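Local atomic coordinates of Nrps/pks (Streptomyces albus, PDB entry 4OPE), a protein that probably works as a ketosynthase domain of an "AT-less" modular assembly line, catalysing decarboxylative chain elongation by Claisen-type condensation during oxazolomycin biosynthesis. Residues D72-D77 and R574-A579; G130-Y135 and A146-S151; R260-V265 and Q367-E372; A412-A417 and I432-V437. All coordinates share one frame; numbering follows the deposited sequence. Where two conformers were deposited one is given.

The four contacts form two pairs, on opposite sides of the centre of the chain. Contacts 1 and 2, with centres about 13 Å apart, touch where Y132 OH meets L577 N. Contacts 3 and 4, about 7 Å apart between centres, share the large mixed sheet through the neighbouring strands 263-272 and 427-434. Between the pairs the centres lie about 35 to 42 Å apart. Along the chain, contacts 2, 3 and 4 follow one another in series, and all three are nested inside the long loop closed by contact 1. The C-terminal tail thus returns to the N-terminal half of the ketosynthase, while contacts 3 and 4 knit together its C-terminal half.

Contact 1 of 4, residues D72-D77 and R574-A579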
loop_
_atom_site.group_PDB
_atom_site.type_symbol
_atom_site.label_atom_id
_atom_site.label_comp_id
_atom_site.label_asym_id
_atom_site.label_seq_id
_atom_site.Cartn_x
_atom_site.Cartn_y
_atom_site.Cartn_z
ATOM N N ASP A 72 -6.384 22.841 11.906
ATOM C CA ASP A 72 -5.605 22.471 13.063
ATOM C C ASP A 72 -5.244 21.004 13.092
ATOM O O ASP A 72 -6.102 20.182 13.387
ATOM C CB ASP A 72 -6.395 22.808 14.306
ATOM C CG ASP A 72 -5.720 22.321 15.592
ATOM O OD1 ASP A 72 -4.446 22.360 15.745
ATOM O OD2 ASP A 72 -6.520 21.916 16.471
ATOM N N VAL A 73 -3.963 20.692 12.880
ATOM C CA VAL A 73 -3.506 19.308 12.744
ATOM C C VAL A 73 -2.906 18.714 14.008
ATOM O O VAL A 73 -2.709 17.519 14.082
ATOM C CB VAL A 73 -2.459 19.132 11.622
ATOM C CG1 VAL A 73 -3.092 19.237 10.262
ATOM C CG2 VAL A 73 -1.355 20.157 11.756
ATOM N N ALA A 74 -2.603 19.530 15.001
ATOM C CA ALA A 74 -2.057 19.014 16.274
ATOM C C ALA A 74 -3.109 18.372 17.157
ATOM O O ALA A 74 -2.796 17.518 17.950
ATOM C CB ALA A 74 -1.387 20.122 17.039
ATOM N N SER A 75 -4.355 18.770 16.991
ATOM C CA SER A 75 -5.420 18.340 17.884
ATOM C C SER A 75 -5.875 16.917 17.719
ATOM O O SER A 75 -6.076 16.429 16.629
ATOM C CB SER A 75 -6.625 19.258 17.754
ATOM O OG SER A 75 -6.253 20.497 18.319
ATOM N N PHE A 76 -6.029 16.283 18.862
ATOM C CA PHE A 76 -6.421 14.914 18.960
ATOM C C PHE A 76 -7.152 14.709 20.297
ATOM O O PHE A 76 -6.985 15.522 21.233
ATOM C CB PHE A 76 -5.181 14.024 18.892
ATOM C CG PHE A 76 -5.488 12.575 18.692
ATOM C CD1 PHE A 76 -6.454 12.170 17.788
ATOM C CD2 PHE A 76 -4.845 11.636 19.431
ATOM C CE1 PHE A 76 -6.752 10.832 17.614
ATOM C CE2 PHE A 76 -5.106 10.283 19.258
ATOM C CZ PHE A 76 -6.051 9.873 18.324
ATOM N N ASP A 77 -7.963 13.646 20.343
ATOM C CA ASP A 77 -8.694 13.188 21.520
ATOM C C ASP A 77 -8.145 11.790 21.879
ATOM O O ASP A 77 -8.767 10.747 21.584
ATOM C CB ASP A 77 -10.188 13.159 21.188
ATOM C CG ASP A 77 -11.076 12.908 22.387
ATOM O OD1 ASP A 77 -10.527 12.549 23.441
ATOM O OD2 ASP A 77 -12.338 13.080 22.262
ATOM N N ARG A 574 -3.884 19.366 22.228
ATOM C CA ARG A 574 -2.664 19.543 21.472
ATOM C C ARG A 574 -1.774 18.311 21.673
ATOM O O ARG A 574 -1.528 17.889 22.790
ATOM C CB ARG A 574 -1.994 20.828 21.925
ATOM C CG ARG A 574 -0.615 21.027 21.363
ATOM C CD ARG A 574 -0.173 22.492 21.324
ATOM N NE ARG A 574 1.086 22.567 20.599
ATOM C CZ ARG A 574 1.204 22.832 19.307
ATOM N NH1 ARG A 574 2.410 22.834 18.760
ATOM N NH2 ARG A 574 0.136 23.090 18.555
ATOM N N CYS A 575 -1.352 17.697 20.584
ATOM C CA CYS A 575 -0.375 16.612 20.627
ATOM C C CYS A 575 0.648 16.880 19.528
ATOM O O CYS A 575 0.468 16.553 18.338
ATOM C CB CYS A 575 -1.034 15.234 20.443
ATOM S SG CYS A 575 -2.440 14.944 21.553
ATOM N N TRP A 576 1.702 17.570 19.928
ATOM C CA TRP A 576 2.759 17.930 19.008
ATOM C C TRP A 576 4.020 17.752 19.794
ATOM O O TRP A 576 4.072 18.153 20.953
ATOM C CB TRP A 576 2.594 19.361 18.503
ATOM C CG TRP A 576 3.202 19.597 17.125
ATOM C CD1 TRP A 576 4.326 20.302 16.848
ATOM C CD2 TRP A 576 2.708 19.126 15.854
ATOM N NE1 TRP A 576 4.558 20.327 15.498
ATOM C CE2 TRP A 576 3.591 19.607 14.859
ATOM C CE3 TRP A 576 1.611 18.350 15.462
ATOM C CZ2 TRP A 576 3.412 19.355 13.500
ATOM C CZ3 TRP A 576 1.434 18.085 14.091
ATOM C CH2 TRP A 576 2.335 18.594 13.131
ATOM N N LEU A 577 5.012 17.100 19.197
ATOM C CA LEU A 577 6.236 16.855 19.919
ATOM C C LEU A 577 6.742 18.232 20.366
ATOM O O LEU A 577 6.511 19.225 19.684
ATOM C CB LEU A 577 7.248 16.116 19.049
ATOM C CG LEU A 577 8.430 15.488 19.797
ATOM C CD1 LEU A 577 8.035 14.231 20.566
ATOM C CD2 LEU A 577 9.566 15.169 18.844
ATOM N N PRO A 578 7.332 18.326 21.562
ATOM C CA PRO A 578 7.877 19.640 21.950
ATOM C C PRO A 578 9.100 20.004 21.147
ATOM O O PRO A 578 9.309 21.186 20.842
ATOM C CB PRO A 578 8.235 19.438 23.406
ATOM C CG PRO A 578 7.221 18.436 23.868
ATOM C CD PRO A 578 7.171 17.448 22.735
ATOM N N ALA A 579 9.878 18.980 20.781
ATOM C CA ALA A 579 11.047 19.155 19.900
ATOM C C ALA A 579 10.713 19.711 18.490
ATOM O O ALA A 579 11.589 20.276 17.815
ATOM C CB ALA A 579 11.798 17.852 19.783
#
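A74 O is gripped across the contact by one hydrogen bond, from C575 N at 3.0 Å. The N-H of C575, with an N-H...O angle of 149°, comes from above the A74 carbonyl plane, 46° out of it. Behind this carbonyl, the carboxylate of D72 braces the turn: OD2 accepts from S75 OG through its syn lone pair, and OD1 takes a weak bond from A74 N. The pairing of S75 with R574, antiparallel and non-hydrogen-bonded, belongs to a two-stranded sheet of 75-76 and 573-574, completed by backbone bonds between F76 and E573. Here the C-terminal tail returns to the N-terminal part of the ketosynthase, consistent with the linker that folds back onto this domain in related polyketide synthases. R574 runs out extended, bringing NH2 to 3.7 Å from A74 CB, while W576 CB lies over one face of its guanidinium. The indole of W576, with CG anti to the backbone N, sets CE3 3.8 Å from A74 CB and CZ3 4.2 Å from V73 CG2. An alanine at W576 would remove these indole contacts and the edge-to-face meeting with Y132, and would probably loosen the tail over A74. C575 SG, anti to its own carbonyl carbon, rests 3.9 Å from F76 CB, and the F76 ring leads away to meet F81.

Contact 2 of 4, residues G130-Y135 and A146-S151; sequences GHYQLY and AATSSS
G130 begins the segment with its CA facing S150 CB, and its carbonyl oxygen accepts a bond from further along the chain. Next comes a 3-10 turn, 132-134, closed by L134 N to H131 O and Y135 N to Y132 O. Y132, with CG anti to the backbone N, swings its ring across T148 at about a right angle, so that CE2 lies 4.1 Å from T148 CG2; its hydroxyl bonds to E89 O and L577 N. Q133 follows. Its N makes a weak bond of 3.1 Å to S150 OG, a hydroxyl that also bonds the carboxylate of D92. With CG in the crowded position between backbone N and carbonyl carbon (chi1 86°), the Q133 chain turns NE2 back to G130 O, at 2.8 Å and in the carbonyl plane, and this bond fixes the rotation of the amide. Q133 O is joined to T148 O by a water that donates to both. At Y135 the carbonyl oxygen holds two donors: T148 OG1, 2.8 Å away in the carbonyl plane, and a second water, itself held by T148 N. On the other segment, S149 OG accepts from S151 N in an ST turn, leading to S151, the N-cap of helix 152-163. The two segments flank helix 137-141, beyond strand 121-126, in this thiolase-type fold. H131 and L134 pack on helix 210-217, Y132 touches helix 93-108, and Q133 meets Q133 of the second subunit, placing the contact at the dimer interface.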
loop_
_atom_site.group_PDB
_atom_site.type_symbol
_atom_site.label_atom_id
_atom_site.label_comp_id
_atom_site.label_asym_id
_atom_site.label_seq_id
_atom_site.Cartn_x
_atom_site.Cartn_y
_atom_site.Cartn_z
ATOM N N GLY A 130 5.606 10.731 4.948
ATOM C CA GLY A 130 5.604 10.493 6.360
ATOM C C GLY A 130 6.680 11.347 6.958
ATOM O O GLY A 130 7.706 10.844 7.332
ATOM N N HIS A 131 6.414 12.637 7.039
ATOM C CA HIS A 131 7.360 13.589 7.503
ATOM C C HIS A 131 7.423 13.817 8.973
ATOM O O HIS A 131 8.446 14.298 9.448
ATOM C CB HIS A 131 7.096 14.930 6.860
ATOM C CG HIS A 131 7.429 14.958 5.410
ATOM N ND1 HIS A 131 8.449 14.200 4.872
ATOM C CD2 HIS A 131 6.842 15.596 4.376
ATOM C CE1 HIS A 131 8.505 14.409 3.572
ATOM N NE2 HIS A 131 7.540 15.245 3.245
ATOM N N TYR A 132 6.379 13.488 9.714
ATOM C CA TYR A 132 6.412 13.734 11.153
ATOM C C TYR A 132 7.583 12.979 11.791
ATOM O O TYR A 132 8.176 13.472 12.775
ATOM C CB TYR A 132 5.124 13.319 11.817
ATOM C CG TYR A 132 4.935 13.855 13.215
ATOM C CD1 TYR A 132 4.675 15.202 13.425
ATOM C CD2 TYR A 132 4.947 13.009 14.328
ATOM C CE1 TYR A 132 4.443 15.703 14.705
ATOM C CE2 TYR A 132 4.730 13.499 15.601
ATOM C CZ TYR A 132 4.482 14.854 15.783
ATOM O OH TYR A 132 4.228 15.383 17.035
ATOM N N GLN A 133 7.936 11.815 11.229
ATOM C CA GLN A 133 9.047 11.053 11.793
ATOM C C GLN A 133 10.389 11.760 11.733
ATOM O O GLN A 133 11.310 11.346 12.408
ATOM C CB GLN A 133 9.173 9.685 11.133
ATOM C CG GLN A 133 9.986 9.691 9.869
ATOM C CD GLN A 133 9.788 8.427 9.068
ATOM O OE1 GLN A 133 10.186 7.319 9.484
ATOM N NE2 GLN A 133 9.208 8.585 7.877
ATOM N N LEU A 134 10.526 12.805 10.921
ATOM C CA LEU A 134 11.777 13.579 10.920
ATOM C C LEU A 134 12.013 14.321 12.218
ATOM O O LEU A 134 13.139 14.520 12.604
ATOM C CB LEU A 134 11.788 14.618 9.834
ATOM C CG LEU A 134 11.540 14.147 8.404
ATOM C CD1 LEU A 134 11.650 15.404 7.526
ATOM C CD2 LEU A 134 12.430 12.991 7.926
ATOM N N TYR A 135 10.953 14.788 12.861
ATOM C CA TYR A 135 11.101 15.451 14.143
ATOM C C TYR A 135 11.631 14.530 15.246
ATOM O O TYR A 135 11.250 13.342 15.357
ATOM C CB TYR A 135 9.787 16.040 14.629
ATOM C CG TYR A 135 9.258 17.162 13.783
ATOM C CD1 TYR A 135 10.045 18.267 13.504
ATOM C CD2 TYR A 135 7.940 17.118 13.262
ATOM C CE1 TYR A 135 9.564 19.312 12.742
ATOM C CE2 TYR A 135 7.451 18.152 12.478
ATOM C CZ TYR A 135 8.263 19.254 12.218
ATOM O OH TYR A 135 7.787 20.313 11.457
ATOM N N ALA A 146 12.377 10.359 22.766
ATOM C CA ALA A 146 11.920 9.158 22.074
ATOM C C ALA A 146 11.669 9.395 20.569
ATOM O O ALA A 146 11.398 10.514 20.164
ATOM C CB ALA A 146 10.679 8.618 22.754
ATOM N N ALA A 147 11.791 8.328 19.772
ATOM C CA ALA A 147 11.518 8.380 18.345
ATOM C C ALA A 147 10.035 8.648 18.028
ATOM O O ALA A 147 9.150 8.033 18.617
ATOM C CB ALA A 147 11.917 7.081 17.676
ATOM N N THR A 148 9.780 9.543 17.066
ATOM C CA THR A 148 8.468 9.709 16.509
ATOM C C THR A 148 8.253 8.656 15.445
ATOM O O THR A 148 9.195 8.062 14.908
ATOM C CB THR A 148 8.314 11.077 15.860
ATOM O OG1 THR A 148 9.373 11.270 14.924
ATOM C CG2 THR A 148 8.339 12.187 16.917
ATOM N N SER A 149 6.992 8.432 15.124
ATOM C CA SER A 149 6.653 7.446 14.137
ATOM C C SER A 149 5.708 8.011 13.082
ATOM O O SER A 149 4.926 8.918 13.342
ATOM C CB SER A 149 6.011 6.237 14.819
ATOM O OG SER A 149 5.582 5.316 13.830
ATOM N N SER A 150 5.803 7.442 11.901
ATOM C CA SER A 150 4.932 7.748 10.800
ATOM C C SER A 150 4.656 6.482 10.042
ATOM O O SER A 150 4.490 6.528 8.877
ATOM C CB SER A 150 5.618 8.716 9.835
ATOM O OG SER A 150 5.549 10.043 10.333
ATOM N N SER A 151 4.695 5.342 10.683
ATOM C CA SER A 151 4.452 4.119 10.004
ATOM C C SER A 151 3.118 4.198 9.196
ATOM O O SER A 151 2.073 4.665 9.719
ATOM C CB SER A 151 4.371 3.039 11.052
ATOM O OG SER A 151 3.724 1.909 10.522
HETATM O O HOH W 1 11.606 9.030 14.028
HETATM O O HOH W 2 12.361 10.725 16.026
#

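Contact 3 of 4, residues R260-V265 and Q367-E372; sequences RVLAVV and QFRHQE
R369, in the last turn of helix 356-370, leaves its CB with CG anti to the backbone N (chi1 167°). CG lies over the centre of the H370 imidazole, a ring that also stacks with W28. The chain then bends at chi3 (-53°), and NH2 does the touching at the tip. It sits 3.8 Å from R260 CZ, above the centre of that guanidinium, and L262 CD1 approaches NH2 at the edge of the R369 guanidinium, also at 3.8 Å. The two guanidinium groups stack, their planes 22° apart, although the side chains bearing them cross at about a right angle. One residue earlier in the helix, F368 turns the edge of its ring to the other segment, with CE2 4.0 Å from A263 CB and CD2 near L262 O. The helix end is thereby seated on the start of strand 263-272 in the core sheet. An alanine at R260 would remove the stacked guanidinium and its bond to S564 OG, and is likely to leave the tip of R369 less well placed. No hydrogen bond links the segments, and R260 NH1 and R369 NH2 are 4.0 Å apart; the arginines stack despite their like charge, the repulsion probably eased by solvent at the exposed R369, and the apolar contact is that of A263 with F368.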
loop_
_atom_site.group_PDB
_atom_site.type_symbol
_atom_site.label_atom_id
_atom_site.label_comp_id
_atom_site.label_asym_id
_atom_site.label_seq_id
_atom_site.Cartn_x
_atom_site.Cartn_y
_atom_site.Cartn_z
ATOM N N ARG A 260 -28.468 4.980 2.993
ATOM C CA ARG A 260 -28.516 6.001 1.978
ATOM C C ARG A 260 -27.330 5.737 1.022
ATOM O O ARG A 260 -26.184 5.670 1.449
ATOM C CB ARG A 260 -28.456 7.386 2.630
ATOM C CG ARG A 260 -28.531 8.539 1.664
ATOM C CD ARG A 260 -28.684 9.857 2.402
ATOM N NE ARG A 260 -27.656 10.031 3.438
ATOM C CZ ARG A 260 -27.490 11.137 4.157
ATOM N NH1 ARG A 260 -28.259 12.202 3.942
ATOM N NH2 ARG A 260 -26.527 11.189 5.069
ATOM N N VAL A 261 -27.620 5.530 -0.259
ATOM C CA VAL A 261 -26.588 5.254 -1.261
ATOM C C VAL A 261 -26.129 6.565 -1.926
ATOM O O VAL A 261 -26.918 7.308 -2.484
ATOM C CB VAL A 261 -27.130 4.259 -2.288
ATOM C CG1 VAL A 261 -26.157 4.063 -3.414
ATOM C CG2 VAL A 261 -27.345 2.924 -1.632
ATOM N N LEU A 262 -24.842 6.845 -1.877
ATOM C CA LEU A 262 -24.320 8.103 -2.410
ATOM C C LEU A 262 -23.947 8.038 -3.870
ATOM O O LEU A 262 -23.903 9.071 -4.555
ATOM C CB LEU A 262 -23.080 8.510 -1.619
ATOM C CG LEU A 262 -23.320 9.370 -0.370
ATOM C CD1 LEU A 262 -24.609 9.013 0.303
ATOM C CD2 LEU A 262 -22.220 9.238 0.638
ATOM N N ALA A 263 -23.627 6.835 -4.339
ATOM C CA ALA A 263 -23.166 6.641 -5.702
ATOM C C ALA A 263 -22.903 5.163 -5.925
ATOM O O ALA A 263 -22.536 4.419 -5.012
ATOM C CB ALA A 263 -21.890 7.435 -5.959
ATOM N N VAL A 264 -23.084 4.751 -7.161
ATOM C CA VAL A 264 -22.732 3.422 -7.573
ATOM C C VAL A 264 -21.387 3.528 -8.228
ATOM O O VAL A 264 -21.192 4.365 -9.140
ATOM C CB VAL A 264 -23.718 2.914 -8.641
ATOM C CG1 VAL A 264 -23.296 1.557 -9.165
ATOM C CG2 VAL A 264 -25.118 2.882 -8.071
ATOM N N VAL A 265 -20.473 2.664 -7.798
ATOM C CA VAL A 265 -19.169 2.588 -8.391
ATOM C C VAL A 265 -19.209 1.710 -9.629
ATOM O O VAL A 265 -19.073 0.503 -9.535
ATOM C CB VAL A 265 -18.191 2.024 -7.387
ATOM C CG1 VAL A 265 -16.786 1.879 -8.014
ATOM C CG2 VAL A 265 -18.158 2.971 -6.184
ATOM N N GLN A 367 -21.633 16.874 -5.651
ATOM C CA GLN A 367 -22.313 17.327 -6.862
ATOM C C GLN A 367 -23.580 16.458 -7.102
ATOM O O GLN A 367 -24.674 16.995 -7.323
ATOM C CB GLN A 367 -21.345 17.386 -8.053
ATOM C CG GLN A 367 -20.404 18.566 -7.932
ATOM C CD GLN A 367 -19.542 18.840 -9.168
ATOM O OE1 GLN A 367 -19.054 19.944 -9.371
ATOM N NE2 GLN A 367 -19.363 17.845 -9.993
ATOM N N PHE A 368 -23.434 15.137 -7.017
ATOM C CA PHE A 368 -24.562 14.253 -7.182
ATOM C C PHE A 368 -25.661 14.675 -6.217
ATOM O O PHE A 368 -26.819 14.881 -6.640
ATOM C CB PHE A 368 -24.192 12.808 -6.918
ATOM C CG PHE A 368 -23.438 12.123 -8.043
ATOM C CD1 PHE A 368 -23.440 12.596 -9.337
ATOM C CD2 PHE A 368 -22.754 10.941 -7.782
ATOM C CE1 PHE A 368 -22.760 11.907 -10.343
ATOM C CE2 PHE A 368 -22.081 10.244 -8.781
ATOM C CZ PHE A 368 -22.086 10.734 -10.073
ATOM N N ARG A 369 -25.308 14.864 -4.949
ATOM C CA ARG A 369 -26.323 15.116 -3.937
ATOM C C ARG A 369 -27.097 16.419 -4.192
ATOM O O ARG A 369 -28.305 16.435 -4.108
ATOM C CB ARG A 369 -25.739 15.150 -2.531
ATOM C CG ARG A 369 -26.749 15.729 -1.546
ATOM C CD ARG A 369 -26.364 15.615 -0.077
ATOM N NE ARG A 369 -26.016 14.236 0.306
ATOM C CZ ARG A 369 -25.333 13.881 1.408
ATOM N NH1 ARG A 369 -24.903 14.793 2.290
ATOM N NH2 ARG A 369 -25.069 12.593 1.625
ATOM N N HIS A 370 -26.384 17.508 -4.464
ATOM C CA HIS A 370 -27.007 18.785 -4.697
ATOM C C HIS A 370 -27.307 19.064 -6.172
ATOM O O HIS A 370 -27.877 20.070 -6.489
ATOM C CB HIS A 370 -26.109 19.896 -4.163
ATOM C CG HIS A 370 -25.784 19.761 -2.720
ATOM N ND1 HIS A 370 -26.707 20.001 -1.730
ATOM C CD2 HIS A 370 -24.636 19.435 -2.092
ATOM C CE1 HIS A 370 -26.148 19.807 -0.549
ATOM N NE2 HIS A 370 -24.887 19.469 -0.740
ATOM N N GLN A 371 -26.922 18.184 -7.070
ATOM C CA GLN A 371 -27.283 18.328 -8.478
ATOM C C GLN A 371 -26.839 19.664 -9.062
ATOM O O GLN A 371 -27.572 20.323 -9.806
ATOM C CB GLN A 371 -28.769 18.127 -8.660
ATOM C CG GLN A 371 -29.229 16.765 -8.210
ATOM C CD GLN A 371 -30.714 16.566 -8.399
ATOM O OE1 GLN A 371 -31.496 17.498 -8.309
ATOM N NE2 GLN A 371 -31.108 15.349 -8.666
ATOM N N GLU A 372 -25.608 20.024 -8.740
ATOM C CA GLU A 372 -25.010 21.249 -9.184
ATOM C C GLU A 372 -23.610 20.962 -9.613
ATOM O O GLU A 372 -22.973 20.074 -9.085
ATOM C CB GLU A 372 -24.982 22.302 -8.064
ATOM C CG GLU A 372 -26.338 22.858 -7.735
ATOM C CD GLU A 372 -26.302 23.996 -6.730
ATOM O OE1 GLU A 372 -25.619 23.915 -5.696
ATOM O OE2 GLU A 372 -27.004 25.006 -6.957
#

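Contact 4 of 4, residues A412-A417 and I432-V437; sequences ALPRTA and ILEESV
R415 lies alongside E435, the two chains pointing the same way, and its CB and CG pass over the glutamate's OE1. At the tip, R415 NH1 stands 2.9 Å from E435 OE2 in a salt bridge, and gives a weak hydrogen bond to E435 OE1. The guanidinium and carboxylate planes are 67° apart, so the charges do not meet as a flat two-pronged pair. E435 OE1 takes a second N-H on its anti lone pair, from R415 N at 2.9 Å, and is therefore gripped by both backbone and side chain of one residue. R415 NE bonds W402 O, and the guanidinium makes a cation-pi contact with the W402 ring. Main-chain pairing runs beside this, with E435 N giving a bond of 2.8 Å to R415 O in the carbonyl plane. A417 and L433 form a hydrogen-bonded pair, L433 N to A417 O at 2.7 Å and A417 N to L433 O at 3.0 Å, and T416, the non-hydrogen-bonded partner of E434, points its CA-H at the same L433 O. T416 and E434 share one face of the sheet, and P414, in the loop before the strand, brings CB to 3.9 Å from E434 CG; E434 OE1 reaches a salt bridge with R266. On the other face, A417 and L433 turn to helix 356-370. The whole is the open end of an antiparallel beta hairpin, strands 416-422 and 427-434, whose second strand adjoins 263-272 in the central sheet of the C-terminal half of a thiolase-type ketosynthase.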
loop_
_atom_site.group_PDB
_atom_site.type_symbol
_atom_site.label_atom_id
_atom_site.label_comp_id
_atom_site.label_asym_id
_atom_site.label_seq_id
_atom_site.Cartn_x
_atom_site.Cartn_y
_atom_site.Cartn_z
ATOM N N ALA A 412 -35.116 11.539 -17.798
ATOM C CA ALA A 412 -33.843 11.827 -17.122
ATOM C C ALA A 412 -33.094 10.557 -16.660
ATOM O O ALA A 412 -33.653 9.701 -15.950
ATOM C CB ALA A 412 -34.068 12.769 -15.943
ATOM N N LEU A 413 -31.833 10.465 -17.078
ATOM C CA LEU A 413 -30.905 9.403 -16.648
ATOM C C LEU A 413 -30.120 9.777 -15.425
ATOM O O LEU A 413 -29.876 10.958 -15.196
ATOM C CB LEU A 413 -29.881 9.099 -17.740
ATOM C CG LEU A 413 -30.549 8.625 -19.030
ATOM C CD1 LEU A 413 -29.505 8.388 -20.124
ATOM C CD2 LEU A 413 -31.378 7.382 -18.715
ATOM N N PRO A 414 -29.707 8.764 -14.643
ATOM C CA PRO A 414 -28.829 9.018 -13.513
ATOM C C PRO A 414 -27.525 9.652 -13.992
ATOM O O PRO A 414 -26.891 9.215 -14.953
ATOM C CB PRO A 414 -28.587 7.628 -12.939
ATOM C CG PRO A 414 -29.804 6.841 -13.328
ATOM C CD PRO A 414 -30.071 7.336 -14.724
ATOM N N ARG A 415 -27.170 10.724 -13.324
ATOM C CA ARG A 415 -25.987 11.423 -13.603
ATOM C C ARG A 415 -24.788 10.522 -13.437
ATOM O O ARG A 415 -24.829 9.615 -12.574
ATOM C CB ARG A 415 -25.901 12.574 -12.648
ATOM C CG ARG A 415 -26.946 13.621 -12.945
ATOM C CD ARG A 415 -26.801 14.716 -11.928
ATOM N NE ARG A 415 -27.879 15.662 -12.052
ATOM C CZ ARG A 415 -29.143 15.434 -11.696
ATOM N NH1 ARG A 415 -29.500 14.278 -11.156
ATOM N NH2 ARG A 415 -30.046 16.376 -11.877
ATOM N N THR A 416 -23.750 10.754 -14.269
ATOM C CA THR A 416 -22.490 9.995 -14.174
ATOM C C THR A 416 -21.265 10.919 -14.120
ATOM O O THR A 416 -21.288 12.058 -14.598
ATOM C CB THR A 416 -22.270 9.015 -15.345
ATOM O OG1 THR A 416 -22.200 9.759 -16.551
ATOM C CG2 THR A 416 -23.397 8.042 -15.473
ATOM N N ALA A 417 -20.202 10.422 -13.516
ATOM C CA ALA A 417 -19.007 11.181 -13.458
ATOM C C ALA A 417 -17.819 10.265 -13.458
ATOM O O ALA A 417 -17.888 9.081 -13.076
ATOM C CB ALA A 417 -18.989 12.058 -12.232
ATOM N N ILE A 432 -15.249 5.614 -12.396
ATOM C CA ILE A 432 -16.541 6.026 -12.917
ATOM C C ILE A 432 -17.621 5.814 -11.858
ATOM O O ILE A 432 -17.783 4.692 -11.342
ATOM C CB ILE A 432 -16.949 5.172 -14.122
ATOM C CG1 ILE A 432 -15.790 4.964 -15.108
ATOM C CG2 ILE A 432 -18.068 5.830 -14.868
ATOM C CD1 ILE A 432 -15.456 6.133 -16.003
ATOM N N LEU A 433 -18.354 6.881 -11.539
ATOM C CA LEU A 433 -19.467 6.816 -10.596
ATOM C C LEU A 433 -20.825 7.144 -11.219
ATOM O O LEU A 433 -20.932 7.836 -12.237
ATOM C CB LEU A 433 -19.225 7.769 -9.445
ATOM C CG LEU A 433 -17.934 7.528 -8.681
ATOM C CD1 LEU A 433 -17.831 8.501 -7.534
ATOM C CD2 LEU A 433 -17.845 6.127 -8.113
ATOM N N GLU A 434 -21.881 6.632 -10.606
ATOM C CA GLU A 434 -23.224 6.921 -11.062
ATOM C C GLU A 434 -24.033 7.294 -9.856
ATOM O O GLU A 434 -23.965 6.644 -8.817
ATOM C CB GLU A 434 -23.813 5.702 -11.764
ATOM C CG GLU A 434 -25.150 5.921 -12.446
ATOM C CD GLU A 434 -25.691 4.657 -13.122
ATOM O OE1 GLU A 434 -26.279 4.767 -14.218
ATOM O OE2 GLU A 434 -25.532 3.545 -12.580
ATOM N N GLU A 435 -24.786 8.371 -10.013
ATOM C CA GLU A 435 -25.767 8.837 -9.046
ATOM C C GLU A 435 -26.755 7.732 -8.746
ATOM O O GLU A 435 -27.015 6.916 -9.621
ATOM C CB GLU A 435 -26.508 10.003 -9.670
ATOM C CG GLU A 435 -27.624 10.590 -8.851
ATOM C CD GLU A 435 -28.424 11.628 -9.620
ATOM O OE1 GLU A 435 -28.400 11.595 -10.878
ATOM O OE2 GLU A 435 -29.109 12.466 -8.952
ATOM N N SER A 436 -27.302 7.699 -7.523
ATOM C CA SER A 436 -28.288 6.708 -7.116
ATOM C C SER A 436 -29.677 7.315 -6.964
ATOM O O SER A 436 -29.838 8.337 -6.270
ATOM C CB SER A 436 -27.909 6.152 -5.765
ATOM O OG SER A 436 -28.258 7.088 -4.747
ATOM N N VAL A 437 -30.673 6.679 -7.564
ATOM C CA VAL A 437 -32.036 7.142 -7.398
ATOM C C VAL A 437 -32.605 6.536 -6.111
ATOM O O VAL A 437 -32.705 5.326 -5.970
ATOM C CB VAL A 437 -32.900 6.866 -8.649
ATOM C CG1 VAL A 437 -32.259 7.562 -9.860
ATOM C CG2 VAL A 437 -33.089 5.366 -8.899
#